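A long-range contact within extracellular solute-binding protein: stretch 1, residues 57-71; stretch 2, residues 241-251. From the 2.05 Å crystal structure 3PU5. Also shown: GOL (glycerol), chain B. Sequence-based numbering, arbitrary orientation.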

ATOM      1  N   THR A  57      17.930   9.017  24.273  1.00 33.31           N
ATOM      2  CA  THR A  57      16.542   8.566  24.304  1.00 31.00           C
ATOM      3  C   THR A  57      15.831   9.017  23.036  1.00 28.81           C
ATOM      4  O   THR A  57      15.752  10.217  22.766  1.00 31.73           O
ATOM      5  CB  THR A  57      15.778   9.102  25.533  1.00 33.89           C
ATOM      6  OG1 THR A  57      16.501   8.782  26.730  1.00 33.56           O
ATOM      7  CG2 THR A  57      14.378   8.477  25.603  1.00 26.78           C
ATOM      8  N   PRO A  58      15.312   8.052  22.253  1.00 25.58           N
ATOM      9  CA  PRO A  58      14.599   8.369  21.010  1.00 24.73           C
ATOM     10  C   PRO A  58      13.325   9.137  21.324  1.00 24.32           C
ATOM     11  O   PRO A  58      12.753   8.951  22.397  1.00 22.38           O
ATOM     12  CB  PRO A  58      14.228   6.991  20.438  1.00 21.04           C
ATOM     13  CG  PRO A  58      14.930   5.994  21.262  1.00 21.43           C
ATOM     14  CD  PRO A  58      15.223   6.622  22.586  1.00 22.59           C
ATOM     15  N   PRO A  59      12.867   9.977  20.389  1.00 26.11           N
ATOM     16  CA  PRO A  59      11.623  10.715  20.614  1.00 27.02           C
ATOM     17  C   PRO A  59      10.408   9.799  20.413  1.00 25.12           C
ATOM     18  O   PRO A  59       9.353  10.008  21.029  1.00 24.81           O
ATOM     19  CB  PRO A  59      11.667  11.789  19.531  1.00 26.57           C
ATOM     20  CG  PRO A  59      12.446  11.160  18.414  1.00 25.62           C
ATOM     21  CD  PRO A  59      13.368  10.125  19.013  1.00 26.11           C
ATOM     22  N   TYR A  60      10.568   8.777  19.573  1.00 20.69           N
ATOM     23  CA  TYR A  60       9.468   7.880  19.254  1.00 17.76           C
ATOM     24  C   TYR A  60       9.761   6.436  19.642  1.00 14.89           C
ATOM     25  O   TYR A  60      10.904   5.976  19.572  1.00 15.30           O
ATOM     26  CB  TYR A  60       9.103   7.964  17.764  1.00 17.69           C
ATOM     27  CG  TYR A  60       8.981   9.380  17.247  1.00 19.54           C
ATOM     28  CD1 TYR A  60       8.386  10.375  18.020  1.00 21.35           C
ATOM     29  CD2 TYR A  60       9.468   9.726  15.995  1.00 19.64           C
ATOM     30  CE1 TYR A  60       8.281  11.680  17.558  1.00 24.05           C
ATOM     31  CE2 TYR A  60       9.361  11.028  15.519  1.00 22.64           C
ATOM     32  CZ  TYR A  60       8.769  12.001  16.306  1.00 21.70           C
ATOM     33  OH  TYR A  60       8.664  13.301  15.841  1.00 26.08           O
ATOM     34  N   ASP A  61       8.710   5.723  20.034  1.00 13.60           N
ATOM     35  CA  ASP A  61       8.813   4.318  20.429  1.00 13.58           C
ATOM     36  C   ASP A  61       8.408   3.358  19.303  1.00 12.97           C
ATOM     37  O   ASP A  61       8.906   2.230  19.216  1.00 11.03           O
ATOM     38  CB  ASP A  61       7.936   4.076  21.653  1.00 11.43           C
ATOM     39  CG  ASP A  61       8.260   5.034  22.780  1.00 14.69           C
ATOM     40  OD1 ASP A  61       7.442   5.939  23.055  1.00 11.90           O
ATOM     41  OD2 ASP A  61       9.357   4.896  23.353  1.00 13.34           O
ATOM     42  N   VAL A  62       7.487   3.807  18.457  1.00 11.95           N
ATOM     43  CA  VAL A  62       7.010   2.987  17.345  1.00 10.82           C
ATOM     44  C   VAL A  62       7.133   3.766  16.049  1.00  9.95           C
ATOM     45  O   VAL A  62       6.608   4.876  15.923  1.00 10.72           O
ATOM     46  CB  VAL A  62       5.553   2.511  17.546  1.00  9.10           C
ATOM     47  CG1 VAL A  62       5.040   1.774  16.288  1.00  9.03           C
ATOM     48  CG2 VAL A  62       5.461   1.600  18.766  1.00  8.73           C
ATOM     49  N   ALA A  63       7.867   3.191  15.104  1.00 10.26           N
ATOM     50  CA  ALA A  63       8.028   3.787  13.793  1.00  9.41           C
ATOM     51  C   ALA A  63       6.933   3.241  12.912  1.00 11.11           C
ATOM     52  O   ALA A  63       6.852   2.035  12.697  1.00 10.22           O
ATOM     53  CB  ALA A  63       9.389   3.448  13.216  1.00  8.44           C
ATOM     54  N   ALA A  64       6.077   4.125  12.414  1.00  9.32           N
ATOM     55  CA  ALA A  64       4.974   3.692  11.579  1.00 11.15           C
ATOM     56  C   ALA A  64       4.820   4.656  10.420  1.00 12.38           C
ATOM     57  O   ALA A  64       4.254   5.745  10.579  1.00 18.07           O
ATOM     58  CB  ALA A  64       3.684   3.621  12.405  1.00  9.19           C
ATOM     59  N   PHE A  65       5.351   4.278   9.264  1.00 10.99           N
ATOM     60  CA  PHE A  65       5.266   5.109   8.067  1.00 13.02           C
ATOM     61  C   PHE A  65       5.703   4.366   6.798  1.00 14.00           C
ATOM     62  O   PHE A  65       5.927   3.162   6.825  1.00 11.34           O
ATOM     63  CB  PHE A  65       6.047   6.425   8.230  1.00 13.32           C
ATOM     64  CG  PHE A  65       7.468   6.245   8.683  1.00 12.03           C
ATOM     65  CD1 PHE A  65       8.458   5.867   7.785  1.00 12.78           C
ATOM     66  CD2 PHE A  65       7.820   6.478  10.004  1.00 12.30           C
ATOM     67  CE1 PHE A  65       9.780   5.702   8.208  1.00 13.29           C
ATOM     68  CE2 PHE A  65       9.139   6.320  10.433  1.00 12.60           C
ATOM     69  CZ  PHE A  65      10.118   5.929   9.532  1.00 12.12           C
ATOM     70  N   GLY A  66       5.829   5.108   5.699  1.00 14.60           N
ATOM     71  CA  GLY A  66       6.089   4.538   4.386  1.00 13.55           C
ATOM     72  C   GLY A  66       7.318   3.661   4.239  1.00 14.65           C
ATOM     73  O   GLY A  66       8.316   3.847   4.930  1.00 12.94           O
ATOM     74  N   GLY A  67       7.243   2.729   3.293  1.00 14.56           N
ATOM     75  CA  GLY A  67       8.282   1.741   3.074  1.00 17.65           C
ATOM     76  C   GLY A  67       9.639   2.280   2.657  1.00 17.29           C
ATOM     77  O   GLY A  67      10.666   1.822   3.166  1.00 16.81           O
ATOM     78  N   ASN A  68       9.656   3.238   1.732  1.00 16.07           N
ATOM     79  CA  ASN A  68      10.916   3.827   1.263  1.00 17.34           C
ATOM     80  C   ASN A  68      11.784   4.362   2.396  1.00 19.04           C
ATOM     81  O   ASN A  68      12.969   4.027   2.521  1.00 17.62           O
ATOM     82  CB  ASN A  68      10.635   4.970   0.299  1.00 22.68           C
ATOM     83  CG  ASN A  68      10.113   4.491  -1.026  1.00 32.49           C
ATOM     84  OD1 ASN A  68      10.622   3.515  -1.587  1.00 30.16           O
ATOM     85  ND2 ASN A  68       9.092   5.176  -1.544  1.00 33.81           N
ATOM     86  N   ASP A  69      11.182   5.208   3.222  1.00 14.94           N
ATOM     87  CA  ASP A  69      11.906   5.816   4.324  1.00 15.95           C
ATOM     88  C   ASP A  69      12.161   4.824   5.447  1.00 15.75           C
ATOM     89  O   ASP A  69      13.212   4.879   6.093  1.00 15.86           O
ATOM     90  CB  ASP A  69      11.170   7.055   4.811  1.00 15.36           C
ATOM     91  CG  ASP A  69      11.226   8.167   3.799  1.00 18.21           C
ATOM     92  OD1 ASP A  69      12.328   8.730   3.610  1.00 17.09           O
ATOM     93  OD2 ASP A  69      10.184   8.445   3.167  1.00 17.94           O
HETATM   94  N   MSE A  70      11.225   3.897   5.658  1.00 12.93           N
HETATM   95  CA  MSE A  70      11.449   2.841   6.642  1.00 13.09           C
HETATM   96  C   MSE A  70      12.664   2.010   6.261  1.00 13.16           C
HETATM   97  O   MSE A  70      13.412   1.551   7.129  1.00 12.15           O
HETATM   98  CB  MSE A  70      10.229   1.931   6.807  1.00 12.35           C
HETATM   99  CG  MSE A  70      10.370   0.940   7.971  1.00 11.01           C
HETATM  100 SE   MSE A  70      10.344   1.869   9.707  1.00 24.93          SE
HETATM  101  CE  MSE A  70       8.500   2.544   9.632  1.00 11.03           C
ATOM    102  N   TYR A  71      12.859   1.806   4.962  1.00 14.32           N
ATOM    103  CA  TYR A  71      14.012   1.045   4.510  1.00 16.08           C
ATOM    104  C   TYR A  71      15.301   1.758   4.917  1.00 15.79           C
ATOM    105  O   TYR A  71      16.326   1.125   5.098  1.00 18.04           O
ATOM    106  CB  TYR A  71      13.969   0.810   2.999  1.00 18.83           C
ATOM    107  CG  TYR A  71      14.727  -0.434   2.575  1.00 20.04           C
ATOM    108  CD1 TYR A  71      15.998  -0.345   2.009  1.00 24.57           C
ATOM    109  CD2 TYR A  71      14.176  -1.698   2.756  1.00 21.60           C
ATOM    110  CE1 TYR A  71      16.697  -1.484   1.627  1.00 20.41           C
ATOM    111  CE2 TYR A  71      14.864  -2.840   2.379  1.00 27.09           C
ATOM    112  CZ  TYR A  71      16.126  -2.726   1.816  1.00 29.82           C
ATOM    113  OH  TYR A  71      16.815  -3.864   1.442  1.00 36.44           O
ATOM    114  N   GLY A 241       1.738  -0.943   1.486  1.00 10.21           N
ATOM    115  CA  GLY A 241       1.193  -0.465   2.737  1.00  9.61           C
ATOM    116  C   GLY A 241       2.266   0.115   3.628  1.00  9.43           C
ATOM    117  O   GLY A 241       3.458  -0.058   3.372  1.00  8.57           O
ATOM    118  N   PRO A 242       1.838   0.801   4.693  1.00  9.05           N
ATOM    119  CA  PRO A 242       2.774   1.404   5.644  1.00  9.78           C
ATOM    120  C   PRO A 242       3.388   0.323   6.529  1.00  8.48           C
ATOM    121  O   PRO A 242       2.812  -0.751   6.696  1.00  7.97           O
ATOM    122  CB  PRO A 242       1.889   2.353   6.458  1.00 10.60           C
ATOM    123  CG  PRO A 242       0.499   1.749   6.390  1.00 11.21           C
ATOM    124  CD  PRO A 242       0.423   1.024   5.052  1.00  9.61           C
ATOM    125  N   VAL A 243       4.569   0.596   7.066  1.00 10.42           N
ATOM    126  CA  VAL A 243       5.281  -0.389   7.873  1.00  8.35           C
ATOM    127  C   VAL A 243       5.279   0.018   9.339  1.00 10.46           C
ATOM    128  O   VAL A 243       5.316   1.215   9.661  1.00  8.19           O
ATOM    129  CB  VAL A 243       6.732  -0.564   7.386  1.00  9.73           C
ATOM    130  CG1 VAL A 243       7.381  -1.764   8.051  1.00 10.82           C
ATOM    131  CG2 VAL A 243       6.759  -0.735   5.882  1.00 12.31           C
HETATM  132  N   MSE A 244       5.213  -0.977  10.221  1.00  7.99           N
HETATM  133  CA  MSE A 244       5.316  -0.729  11.646  1.00  8.72           C
HETATM  134  C   MSE A 244       6.543  -1.433  12.227  1.00  9.49           C
HETATM  135  O   MSE A 244       6.824  -2.580  11.898  1.00  8.31           O
HETATM  136  CB  MSE A 244       4.062  -1.201  12.379  1.00  7.64           C
HETATM  137  CG  MSE A 244       4.028  -0.764  13.842  1.00 10.63           C
HETATM  138 SE   MSE A 244       2.286  -1.141  14.708  1.00 19.98          SE
HETATM  139  CE  MSE A 244       1.194   0.269  13.890  1.00 11.34           C
ATOM    140  N   ALA A 245       7.250  -0.741  13.110  1.00  8.90           N
ATOM    141  CA  ALA A 245       8.457  -1.271  13.725  1.00 10.85           C
ATOM    142  C   ALA A 245       8.700  -0.657  15.102  1.00 12.71           C
ATOM    143  O   ALA A 245       8.283   0.475  15.381  1.00  9.49           O
ATOM    144  CB  ALA A 245       9.676  -1.030  12.816  1.00  9.40           C
ATOM    145  N   VAL A 246       9.402  -1.413  15.942  1.00 12.82           N
ATOM    146  CA  VAL A 246       9.833  -0.946  17.252  1.00 12.83           C
ATOM    147  C   VAL A 246      11.176  -0.216  17.151  1.00 12.96           C
ATOM    148  O   VAL A 246      12.148  -0.767  16.636  1.00 13.55           O
ATOM    149  CB  VAL A 246       9.991  -2.127  18.228  1.00 10.95           C
ATOM    150  CG1 VAL A 246      10.497  -1.633  19.585  1.00 12.06           C
ATOM    151  CG2 VAL A 246       8.667  -2.871  18.385  1.00 11.78           C
ATOM    152  N   VAL A 247      11.223   1.016  17.656  1.00 11.93           N
ATOM    153  CA  VAL A 247      12.441   1.834  17.643  1.00 13.79           C
ATOM    154  C   VAL A 247      13.453   1.418  18.716  1.00 14.09           C
ATOM    155  O   VAL A 247      13.144   1.444  19.913  1.00 12.68           O
ATOM    156  CB  VAL A 247      12.090   3.325  17.845  1.00 15.82           C
ATOM    157  CG1 VAL A 247      13.356   4.161  18.025  1.00 15.14           C
ATOM    158  CG2 VAL A 247      11.229   3.832  16.676  1.00 11.93           C
ATOM    159  N   LYS A 248      14.651   1.026  18.289  1.00 12.63           N
ATOM    160  CA  LYS A 248      15.701   0.611  19.224  1.00 14.24           C
ATOM    161  C   LYS A 248      15.938   1.674  20.284  1.00 14.57           C
ATOM    162  O   LYS A 248      16.136   2.837  19.955  1.00 13.29           O
ATOM    163  CB  LYS A 248      17.026   0.377  18.489  1.00 17.88           C
ATOM    164  CG  LYS A 248      17.258  -1.021  17.962  1.00 17.93           C
ATOM    165  CD  LYS A 248      18.715  -1.163  17.511  1.00 18.42           C
ATOM    166  CE  LYS A 248      18.891  -2.317  16.531  1.00 19.50           C
ATOM    167  NZ  LYS A 248      20.300  -2.399  16.029  1.00 22.80           N
ATOM    168  N   GLY A 249      15.928   1.273  21.554  1.00 15.92           N
ATOM    169  CA  GLY A 249      16.250   2.183  22.643  1.00 15.28           C
ATOM    170  C   GLY A 249      15.066   2.958  23.191  1.00 18.32           C
ATOM    171  O   GLY A 249      15.213   3.732  24.131  1.00 17.01           O
ATOM    172  N   GLY A 250      13.891   2.770  22.596  1.00 16.14           N
ATOM    173  CA  GLY A 250      12.679   3.377  23.121  1.00 16.33           C
ATOM    174  C   GLY A 250      12.100   2.490  24.212  1.00 16.66           C
ATOM    175  O   GLY A 250      12.802   1.636  24.754  1.00 16.23           O
ATOM    176  N   LYS A 251      10.827   2.696  24.549  1.00 16.13           N
ATOM    177  CA  LYS A 251      10.149   1.842  25.521  1.00 14.41           C
ATOM    178  C   LYS A 251       9.722   0.563  24.816  1.00 15.80           C
ATOM    179  O   LYS A 251       8.550   0.389  24.471  1.00 14.08           O
ATOM    180  CB  LYS A 251       8.940   2.561  26.123  1.00 16.53           C
ATOM    181  CG  LYS A 251       9.308   3.776  26.978  1.00 17.11           C
ATOM    182  CD  LYS A 251       8.075   4.532  27.441  1.00 19.70           C
ATOM    183  CE  LYS A 251       8.446   5.674  28.386  1.00 21.94           C
ATOM    184  NZ  LYS A 251       9.014   6.813  27.645  1.00 20.62           N
TER
HETATM  185  C1  GOL B   2       9.373   9.813  24.419  1.00 21.94           C
HETATM  186  O1  GOL B   2      10.268  10.582  25.207  1.00 24.90           O
HETATM  187  C2  GOL B   2       9.571   8.329  24.735  1.00 24.11           C
HETATM  188  O2  GOL B   2       8.327   7.646  24.811  1.00 20.23           O
HETATM  189  C3  GOL B   2      10.480   7.674  23.696  1.00 23.07           C
HETATM  190  O3  GOL B   2      11.041   6.498  24.240  1.00 18.59           O
HETATM  191  O   HOH W   1      10.794   1.397  21.469  1.00 14.37           O
HETATM  192  O   HOH W   2       4.933   1.955   1.796  1.00 20.41           O

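Two strands, residues 62-65 and 243-246, run antiparallel with their axes 4.7 Å apart, and backbone hydrogen bonding is the main tie between them. Ala63 N donates to Ala245 O (2.8 Å) and Ala245 N to Ala63 O (2.8 Å); Phe65 and Val243 repeat the exchange, with Phe65 N to Val243 O at 3.1 Å and Val243 N to Phe65 O at 2.9 Å. Val247 N also donates to Asp61 O (3.0 Å). Between these pairs the alpha carbons come close enough for CA-H...O contacts, such as Ala64 CA to Val243 O at 3.2 Å.

Apolar side chains pack on both faces of the sheet. On one, Val62 CG1 meets selenomethionine Met244 CG at 3.7 Å. On the other, the helix that follows Gly66 brings selenomethionine Met70 over the strand: its CG lies 4.0 Å from Val243 CB, and its SE 4.3 Å from Ala245 CB. Alanine's small methyl suits this place beneath a long, flexible side chain. Val247 CG2 reaches Ala63 CB (3.9 Å), while its CG1 touches Pro58 CB (3.8 Å).

Polar contacts secure the turn from Val247 to Gly250, a type II turn closed by Gly250 N to Val247 O (3.1 Å). Gly249 has phi 88°, where a CB would jam against the preceding carbonyl oxygen. At Gly250 a CB would clash with Asp61 OD2, 3.0 Å away. That carboxylate oxygen instead accepts a nearly straight hydrogen bond from Lys251 N (2.9 Å), a role suited to aspartate's short acidic side chain. Water 1 donates to both Asp61 O (3.1 Å) and Val247 O (2.8 Å). A glycerol, probably from the crystallisation liquor, bridges: its O2 donates to Asp61 OD1 (2.6 Å) and weakly accepts from Lys251 NZ (3.0 Å).

The contact buries 754 Å², summed over both sides; Val243 and Val247, both buried, suit it because their branched side chains fill space without polar atoms needing partners.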